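Long-range contacts in alpha,alpha-trehalose-phosphate synthase (UDP-forming) (Burkholderia xenovorans, PDB 5V0T), which is a family 20 glycosyltransferase with the GT-B fold, two Rossmann-like domains that face each other across a ligand-binding cleft: residues Val135-Asp140 against Asn460-Leu465; Pro145-Leu150 against Cys187-Leu192; Ser218-Leu223 against Thr231-Ala236. One frame throughout, in Å; residues are numbered along the deposited sequence.

How the contacts relate
Following the chain, strand 135-139 opens contact 1 and, after a short loop, the chain enters helix 146-152, which opens contact 2. Contact 2 closes first, when the chain reaches the turn and strand start at 187-192. Contact 3 then joins the loop and strand start at 218-223 to 231-236, across the hairpin of strands 223-227 and 230-236. Contact 1 closes last, at 460-465, so its long loop encloses the other two, which follow one another in series. All three gather on the sheet of the N-terminal domain. Strands 191-194 and 230-236 are neighbours there, joining contacts 2 and 3, while L191 packs on helix 454-466, the last modelled helix, which returns from the second domain, as is usual in GT-B enzymes.

Contact 1: Val135-Asp140 against Asn460-Leu465; sequences VIWVHD and NFMRDL. With G6P (6-O-phosphono-alpha-D-glucopyranose), chain J.
W137 is sandwiched: the F461 ring lies over one face of its indole, and H139 NE2 sits over the centre of the opposite face. The W137 five-membered ring and the F461 ring form an offset stack, centroids 3.9 Å apart and planes only 7° from parallel. W137 NE1 lies 3.2 Å from F461 CE1, toward the rim of the phenyl ring. Both side chains hold CG anti to the backbone N (chi1 -172° in W137), reaching out from strand and helix to overlap. M462 adds a Met-aromatic contact, SD lying 4.9 Å from the W137 six-membered ring centroid in an oblique approach. Bends at chi2 and chi3 bring its CE within 3.7 Å of V135 CG1. V135 CG1 also presses tightly on L465 CD2, at 3.5 Å. Past the strand end, D140 OD2 accepts hydrogen bonds from both O2 and O3 of G6P, each 2.6 Å long, while OD1 takes the backbone N of H164. Strand 135-139 runs between parallel strands 12-16 and 159-162, and helix 454-466 packs across this side of the sheet, with W457 also meeting W137 and M462 touching L12.

Contact 2: Pro145-Leu150 against Cys187-Leu192; sequences PFAQAL and CSFDLL
After P145, at the N-cap position and touching Y115, W116 and N119 of helix 109-126, F146 brings its CB within 4.4 Å of F189 CZ, a loose apolar contact at the far end of that ring. Its own ring leads away from F189, packing against V138 of strand 135-139. In this first turn of helix 146-152 the P145 carbonyl receives the backbone N of A149.

A147 carries the contact. Its methyl sits almost exactly above the middle of the F189 ring, CB 3.4 Å from the centroid and 8° off the ring normal, a CH-pi contact in which all six ring carbons lie at similar range. The A147 backbone N also approaches the ring, 3.6 Å from F189 CZ. Chi1 (-76°) sets F189 CG anti to its carbonyl carbon, and chi2 (-82°) turns the ring face to A147; the ring also meets that of F161.

At Q148 the partner changes to S188, whose CB rests 3.7 Å from the Q148 backbone N. Q148 CB and S188 OG are 3.9 Å apart, a van der Waals approach; beyond, the glutamine chain runs on extended, and Q148 also touches W116. Two residues on, L150 packs on I159, which A147 and F189 touch as well. No hydrogen bond joins the two segments, but D190 OD2 forms a salt bridge with R151 and accepts the backbone N of I159.

Helix 146-152 is the connection between parallel strands 135-139 and 159-162, a beta-alpha-beta unit. Here it rests on the turn leading into the next strand of the sheet, 191-194, an arrangement belonging to the Rossmann-like N-terminal domain of the GT-B fold.

Contact 3: Ser218-Leu223 against Thr231-Ala236; sequences SASGPL and TLRAAA
L223 and A234 form an antiparallel hydrogen-bonded pair, L223 N to A234 O at 2.9 Å and A234 N to L223 O at 3.0 Å. L223 O also receives a CA-H...O contact from R233, whose CA lies 3.1 Å away. Just before the pair, G221 has a positive phi (138°), a backbone shape in which a CB would be jammed against the preceding carbonyl O. In the turn leading there, S218 OG accepts the G221 backbone N at 3.1 Å, an ST motif, although residues 218-220 are poorly ordered. In the conformer described, the R233 chain, bent at chi2 and chi3, crosses P222 obliquely, and its NH2 gives a weak hydrogen bond to P222 O at 3.3 Å. S220 CB and L223 O lie at the edge of the R233 guanidinium, near the plane. P222 CB and A235 CB meet at 3.9 Å. L223 and A234 point to the same face of the sheet, where both pack on L200 of helix 197-209. Strand 230-236 lies between antiparallel strand 223-227 and parallel strand 191-194, while P222 touches Y237 and, on helix 454-466, D464.

Contact 1: Val135-Asp140 against Asn460-Leu465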
loop_
_atom_site.group_PDB
_atom_site.type_symbol
_atom_site.label_atom_id
_atom_site.label_comp_id
_atom_site.label_asym_id
_atom_site.label_seq_id
_atom_site.Cartn_x
_atom_site.Cartn_y
_atom_site.Cartn_z
ATOM N N VAL A 135 5.104 19.321 14.431
ATOM C CA VAL A 135 5.460 17.911 14.565
ATOM C C VAL A 135 5.526 17.324 13.159
ATOM O O VAL A 135 4.561 17.427 12.391
ATOM C CB VAL A 135 4.453 17.141 15.434
ATOM C CG1 VAL A 135 4.836 15.674 15.489
ATOM C CG2 VAL A 135 4.404 17.715 16.832
ATOM N N ILE A 136 6.667 16.732 12.814
ATOM C CA ILE A 136 6.956 16.299 11.449
ATOM C C ILE A 136 6.814 14.788 11.356
ATOM O O ILE A 136 7.463 14.043 12.106
ATOM C CB ILE A 136 8.364 16.743 11.010
ATOM C CG1 ILE A 136 8.507 18.262 11.107
ATOM C CG2 ILE A 136 8.656 16.251 9.593
ATOM C CD1 ILE A 136 9.930 18.754 10.917
ATOM N N TRP A 137 5.987 14.329 10.415
ATOM C CA TRP A 137 5.736 12.904 10.220
ATOM C C TRP A 137 6.037 12.554 8.767
ATOM O O TRP A 137 5.277 12.919 7.862
ATOM C CB TRP A 137 4.295 12.546 10.594
ATOM C CG TRP A 137 4.021 11.049 10.611
ATOM C CD1 TRP A 137 4.918 10.041 10.366
ATOM C CD2 TRP A 137 2.773 10.407 10.907
ATOM N NE1 TRP A 137 4.298 8.818 10.466
ATOM C CE2 TRP A 137 2.982 9.013 10.795
ATOM C CE3 TRP A 137 1.495 10.875 11.237
ATOM C CZ2 TRP A 137 1.974 8.088 11.027
ATOM C CZ3 TRP A 137 0.483 9.953 11.453
ATOM C CH2 TRP A 137 0.729 8.574 11.347
ATOM N N VAL A 138 7.147 11.859 8.551
ATOM C CA VAL A 138 7.624 11.467 7.225
ATOM C C VAL A 138 7.089 10.085 6.883
ATOM O O VAL A 138 7.107 9.183 7.734
ATOM C CB VAL A 138 9.163 11.487 7.195
ATOM C CG1 VAL A 138 9.670 11.138 5.837
ATOM C CG2 VAL A 138 9.660 12.856 7.640
ATOM N N HIS A 139 6.645 9.899 5.632
ATOM C CA HIS A 139 6.039 8.647 5.180
ATOM C C HIS A 139 6.810 8.019 4.022
ATOM O O HIS A 139 6.948 8.633 2.957
ATOM C CB HIS A 139 4.578 8.868 4.773
ATOM C CG HIS A 139 3.686 9.156 5.942
ATOM N ND1 HIS A 139 2.834 8.214 6.477
ATOM C CD2 HIS A 139 3.568 10.257 6.725
ATOM C CE1 HIS A 139 2.207 8.729 7.521
ATOM N NE2 HIS A 139 2.636 9.968 7.693
ATOM N N ASP A 140 7.308 6.796 4.252
ATOM C CA ASP A 140 7.624 5.756 3.263
ATOM C C ASP A 140 9.042 5.798 2.708
ATOM O O ASP A 140 9.830 6.700 3.009
ATOM C CB ASP A 140 6.622 5.749 2.096
ATOM C CG ASP A 140 6.134 4.335 1.782
ATOM O OD1 ASP A 140 6.550 3.420 2.523
ATOM O OD2 ASP A 140 5.346 4.127 0.830
ATOM N N ASN A 460 -2.566 7.059 17.662
ATOM C CA ASN A 460 -1.589 6.224 18.356
ATOM C C ASN A 460 -0.168 6.642 18.008
ATOM O O ASN A 460 0.689 6.746 18.889
ATOM C CB ASN A 460 -1.791 4.750 18.010
ATOM C CG ASN A 460 -2.991 4.150 18.679
ATOM O OD1 ASN A 460 -3.490 4.676 19.670
ATOM N ND2 ASN A 460 -3.458 3.033 18.146
ATOM N N PHE A 461 0.104 6.856 16.720
ATOM C CA PHE A 461 1.454 7.234 16.312
ATOM C C PHE A 461 1.816 8.599 16.874
ATOM O O PHE A 461 2.913 8.790 17.412
ATOM C CB PHE A 461 1.571 7.231 14.783
ATOM C CG PHE A 461 2.972 7.450 14.285
ATOM C CD1 PHE A 461 3.453 8.735 14.066
ATOM C CD2 PHE A 461 3.817 6.372 14.071
ATOM C CE1 PHE A 461 4.754 8.944 13.623
ATOM C CE2 PHE A 461 5.125 6.558 13.623
ATOM C CZ PHE A 461 5.594 7.849 13.394
ATOM N N MET A 462 0.889 9.557 16.768
ATOM C CA MET A 462 1.149 10.912 17.247
ATOM C C MET A 462 1.325 10.944 18.761
ATOM O O MET A 462 2.148 11.707 19.281
ATOM C CB MET A 462 0.012 11.843 16.807
ATOM C CG MET A 462 -0.031 12.070 15.296
ATOM S SD MET A 462 1.511 12.810 14.677
ATOM C CE MET A 462 1.298 14.463 15.296
ATOM N N ARG A 463 0.559 10.125 19.485
ATOM C CA ARG A 463 0.726 10.050 20.934
ATOM C C ARG A 463 2.126 9.575 21.297
ATOM O O ARG A 463 2.758 10.114 22.211
ATOM C CB ARG A 463 -0.319 9.111 21.539
ATOM C CG ARG A 463 -0.115 8.843 23.029
ATOM C CD ARG A 463 -1.101 7.813 23.580
ATOM N NE ARG A 463 -2.468 8.067 23.129
ATOM C CZ ARG A 463 -3.130 7.287 22.275
ATOM N NH1 ARG A 463 -2.555 6.193 21.790
ATOM N NH2 ARG A 463 -4.369 7.600 21.909
ATOM N N ASP A 464 2.626 8.563 20.587
ATOM C CA ASP A 464 3.961 8.053 20.873
ATOM C C ASP A 464 5.038 9.030 20.431
ATOM O O ASP A 464 6.082 9.136 21.088
ATOM C CB ASP A 464 4.158 6.696 20.189
ATOM C CG ASP A 464 3.406 5.579 20.893
ATOM O OD1 ASP A 464 3.047 5.778 22.067
ATOM O OD2 ASP A 464 3.198 4.500 20.293
ATOM N N LEU A 465 4.807 9.748 19.328
ATOM C CA LEU A 465 5.811 10.678 18.816
ATOM C C LEU A 465 5.986 11.867 19.750
ATOM O O LEU A 465 7.110 12.328 19.977
ATOM C CB LEU A 465 5.422 11.141 17.407
ATOM C CG LEU A 465 6.297 12.183 16.696
ATOM C CD1 LEU A 465 7.770 11.793 16.742
ATOM C CD2 LEU A 465 5.841 12.335 15.249
HETATM C C1 G6P J . 2.454 2.349 -2.505
HETATM C C2 G6P J . 3.575 3.100 -1.806
HETATM C C3 G6P J . 3.307 4.607 -1.834
HETATM C C4 G6P J . 3.094 5.050 -3.284
HETATM C C5 G6P J . 1.973 4.221 -3.913
HETATM C C6 G6P J . 1.709 4.679 -5.349
HETATM O O1 G6P J . 1.260 2.610 -1.777
HETATM O O2 G6P J . 3.703 2.619 -0.456
HETATM O O3 G6P J . 4.462 5.268 -1.289
HETATM O O4 G6P J . 2.718 6.443 -3.320
HETATM O O5 G6P J . 2.305 2.825 -3.853
HETATM O O6 G6P J . 2.924 4.619 -6.115
HETATM P P G6P J . 3.473 5.949 -6.839
HETATM O O1P G6P J . 2.543 6.213 -7.996
HETATM O O2P G6P J . 4.884 5.599 -7.222
HETATM O O3P G6P J . 3.387 7.030 -5.785
#

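Contact 2: Pro145-Leu150 against Cys187-Leu192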
loop_
_atom_site.group_PDB
_atom_site.type_symbol
_atom_site.label_atom_id
_atom_site.label_comp_id
_atom_site.label_asym_id
_atom_site.label_seq_id
_atom_site.Cartn_x
_atom_site.Cartn_y
_atom_site.Cartn_z
ATOM N N PRO A 145 16.243 8.968 4.371
ATOM C CA PRO A 145 17.268 9.904 4.874
ATOM C C PRO A 145 16.744 11.240 5.384
ATOM O O PRO A 145 17.562 12.098 5.716
ATOM C CB PRO A 145 18.166 10.142 3.642
ATOM C CG PRO A 145 17.807 9.037 2.660
ATOM C CD PRO A 145 16.347 8.802 2.911
ATOM N N PHE A 146 15.423 11.440 5.472
ATOM C CA PHE A 146 14.870 12.781 5.643
ATOM C C PHE A 146 15.146 13.359 7.027
ATOM O O PHE A 146 15.435 14.551 7.148
ATOM C CB PHE A 146 13.361 12.768 5.377
ATOM C CG PHE A 146 12.812 14.105 4.963
ATOM C CD1 PHE A 146 12.967 14.563 3.662
ATOM C CD2 PHE A 146 12.136 14.908 5.870
ATOM C CE1 PHE A 146 12.460 15.803 3.275
ATOM C CE2 PHE A 146 11.627 16.156 5.486
ATOM C CZ PHE A 146 11.796 16.599 4.187
ATOM N N ALA A 147 15.018 12.555 8.089
ATOM C CA ALA A 147 15.293 13.093 9.424
ATOM C C ALA A 147 16.748 13.514 9.541
ATOM O O ALA A 147 17.058 14.583 10.085
ATOM C CB ALA A 147 14.961 12.072 10.507
ATOM N N GLN A 148 17.652 12.681 9.020
ATOM C CA GLN A 148 19.078 12.998 9.044
ATOM C C GLN A 148 19.349 14.329 8.351
ATOM O O GLN A 148 20.074 15.182 8.880
ATOM C CB GLN A 148 19.844 11.847 8.383
ATOM C CG GLN A 148 21.350 11.815 8.566
ATOM C CD GLN A 148 21.989 10.721 7.710
ATOM O OE1 GLN A 148 22.021 10.832 6.482
ATOM N NE2 GLN A 148 22.477 9.654 8.351
ATOM N N ALA A 149 18.726 14.548 7.192
ATOM C CA ALA A 149 18.893 15.817 6.482
ATOM C C ALA A 149 18.300 16.983 7.263
ATOM O O ALA A 149 18.887 18.073 7.303
ATOM C CB ALA A 149 18.248 15.727 5.098
ATOM N N LEU A 150 17.123 16.791 7.867
ATOM C CA LEU A 150 16.513 17.879 8.629
ATOM C C LEU A 150 17.406 18.279 9.796
ATOM O O LEU A 150 17.673 19.470 10.019
ATOM C CB LEU A 150 15.129 17.462 9.130
ATOM C CG LEU A 150 14.004 17.391 8.101
ATOM C CD1 LEU A 150 12.785 16.693 8.706
ATOM C CD2 LEU A 150 13.644 18.805 7.654
ATOM N N CYS A 187 17.733 5.729 12.138
ATOM C CA CYS A 187 17.911 5.990 13.554
ATOM C C CYS A 187 18.044 7.472 13.886
ATOM O O CYS A 187 18.152 7.800 15.065
ATOM C CB CYS A 187 19.124 5.204 14.080
ATOM S SG CYS A 187 18.875 3.394 13.981
ATOM N N SER A 188 17.999 8.379 12.904
ATOM C CA SER A 188 17.865 9.797 13.231
ATOM C C SER A 188 16.431 10.207 13.528
ATOM O O SER A 188 16.212 11.322 13.997
ATOM C CB SER A 188 18.388 10.690 12.102
ATOM O OG SER A 188 19.804 10.686 12.062
ATOM N N PHE A 189 15.452 9.364 13.232
ATOM C CA PHE A 189 14.081 9.681 13.592
ATOM C C PHE A 189 13.886 9.530 15.097
ATOM O O PHE A 189 14.597 8.773 15.761
ATOM C CB PHE A 189 13.117 8.775 12.822
ATOM C CG PHE A 189 12.940 9.168 11.364
ATOM C CD1 PHE A 189 12.061 10.189 11.018
ATOM C CD2 PHE A 189 13.631 8.519 10.358
ATOM C CE1 PHE A 189 11.881 10.562 9.698
ATOM C CE2 PHE A 189 13.464 8.891 9.031
ATOM C CZ PHE A 189 12.569 9.924 8.703
ATOM N N ASP A 190 12.937 10.294 15.649
ATOM C CA ASP A 190 12.576 10.087 17.052
ATOM C C ASP A 190 11.768 8.813 17.242
ATOM O O ASP A 190 11.908 8.138 18.268
ATOM C CB ASP A 190 11.793 11.295 17.568
ATOM C CG ASP A 190 12.632 12.544 17.593
ATOM O OD1 ASP A 190 13.729 12.487 18.179
ATOM O OD2 ASP A 190 12.231 13.556 17.001
ATOM N N LEU A 191 10.937 8.463 16.266
ATOM C CA LEU A 191 10.037 7.320 16.355
ATOM C C LEU A 191 9.919 6.682 14.979
ATOM O O LEU A 191 9.704 7.386 13.991
ATOM C CB LEU A 191 8.650 7.744 16.852
ATOM C CG LEU A 191 7.565 6.668 16.804
ATOM C CD1 LEU A 191 7.919 5.537 17.758
ATOM C CD2 LEU A 191 6.175 7.264 17.140
ATOM N N LEU A 192 10.055 5.358 14.918
ATOM C CA LEU A 192 9.852 4.593 13.694
ATOM C C LEU A 192 8.576 3.778 13.829
ATOM O O LEU A 192 8.365 3.122 14.852
ATOM C CB LEU A 192 11.033 3.651 13.411
ATOM C CG LEU A 192 12.393 4.305 13.184
ATOM C CD1 LEU A 192 13.439 3.233 12.900
ATOM C CD2 LEU A 192 12.296 5.274 12.005
#

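Contact 3: Ser218-Leu223 against Thr231-Ala236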
loop_
_atom_site.group_PDB
_atom_site.type_symbol
_atom_site.label_atom_id
_atom_site.label_comp_id
_atom_site.label_asym_id
_atom_site.label_seq_id
_atom_site.Cartn_x
_atom_site.Cartn_y
_atom_site.Cartn_z
ATOM N N SER A 218 9.414 -1.913 26.385
ATOM C CA SER A 218 9.101 -0.839 27.318
ATOM C C SER A 218 7.677 -1.009 27.828
ATOM O O SER A 218 6.828 -1.625 27.178
ATOM C CB SER A 218 9.248 0.549 26.674
ATOM O OG SER A 218 8.069 0.909 25.954
ATOM N N ALA A 219 7.424 -0.437 29.006
ATOM C CA ALA A 219 6.070 -0.435 29.546
ATOM C C ALA A 219 5.167 0.534 28.791
ATOM O O ALA A 219 3.946 0.342 28.751
ATOM C CB ALA A 219 6.101 -0.096 31.036
ATOM N N SER A 220 5.746 1.570 28.178
ATOM C CA SER A 220 4.942 2.524 27.421
ATOM C C SER A 220 4.308 1.867 26.200
ATOM O O SER A 220 3.174 2.189 25.830
ATOM C CB SER A 220 5.804 3.717 27.004
ATOM O OG SER A 220 5.017 4.740 26.424
ATOM N N GLY A 221 5.019 0.935 25.570
ATOM C CA GLY A 221 4.543 0.310 24.360
ATOM C C GLY A 221 5.634 0.133 23.322
ATOM O O GLY A 221 6.013 -0.994 22.978
ATOM N N PRO A 222 6.153 1.240 22.787
ATOM C CA PRO A 222 7.209 1.131 21.774
ATOM C C PRO A 222 8.503 0.602 22.369
ATOM O O PRO A 222 8.817 0.825 23.540
ATOM C CB PRO A 222 7.385 2.571 21.269
ATOM C CG PRO A 222 6.177 3.329 21.777
ATOM C CD PRO A 222 5.783 2.642 23.046
ATOM N N LEU A 223 9.252 -0.119 21.539
ATOM C CA LEU A 223 10.590 -0.550 21.916
ATOM C C LEU A 223 11.539 0.641 21.934
ATOM O O LEU A 223 11.343 1.629 21.228
ATOM C CB LEU A 223 11.116 -1.594 20.927
ATOM C CG LEU A 223 10.139 -2.717 20.584
ATOM C CD1 LEU A 223 10.739 -3.649 19.548
ATOM C CD2 LEU A 223 9.776 -3.477 21.842
ATOM N N THR A 231 19.682 6.907 20.198
ATOM C CA THR A 231 18.589 6.301 20.950
ATOM C C THR A 231 17.270 6.761 20.347
ATOM O O THR A 231 17.075 7.959 20.122
ATOM C CB THR A 231 18.643 6.697 22.434
ATOM O OG1 THR A 231 19.873 6.249 23.010
ATOM C CG2 THR A 231 17.487 6.074 23.190
ATOM N N LEU A 232 16.363 5.820 20.099
ATOM C CA LEU A 232 15.076 6.160 19.505
ATOM C C LEU A 232 14.065 5.087 19.894
ATOM O O LEU A 232 14.358 4.177 20.677
ATOM C CB LEU A 232 15.189 6.309 17.984
ATOM C CG LEU A 232 15.479 5.062 17.157
ATOM C CD1 LEU A 232 14.863 5.257 15.776
ATOM C CD2 LEU A 232 16.993 4.799 17.066
ATOM N N ARG A 233 12.856 5.209 19.354
ATOM C CA ARG A 233 11.750 4.316 19.666
ATOM C C ARG A 233 11.194 3.721 18.380
ATOM O O ARG A 233 11.271 4.340 17.315
ATOM C CB ARG A 233 10.627 5.051 20.418
ATOM C CG ARG A 233 11.075 5.793 21.684
ATOM C CD ARG A 233 11.454 4.840 22.813
ATOM N NE ARG A 233 10.302 4.143 23.385
ATOM C CZ ARG A 233 9.614 4.564 24.443
ATOM N NH1 ARG A 233 9.950 5.690 25.052
ATOM N NH2 ARG A 233 8.587 3.858 24.895
ATOM N N ALA A 234 10.607 2.526 18.487
ATOM C CA ALA A 234 10.061 1.861 17.310
ATOM C C ALA A 234 8.889 0.966 17.694
ATOM O O ALA A 234 8.935 0.286 18.720
ATOM C CB ALA A 234 11.150 1.040 16.605
ATOM N N ALA A 235 7.844 0.959 16.861
ATOM C CA ALA A 235 6.651 0.170 17.152
ATOM C C ALA A 235 5.908 -0.117 15.851
ATOM O O ALA A 235 6.270 0.377 14.781
ATOM C CB ALA A 235 5.733 0.882 18.153
ATOM N N ALA A 236 4.858 -0.930 15.963
ATOM C CA ALA A 236 3.992 -1.268 14.839
ATOM C C ALA A 236 2.668 -0.521 14.963
ATOM O O ALA A 236 2.093 -0.446 16.052
ATOM C CB ALA A 236 3.737 -2.783 14.774
#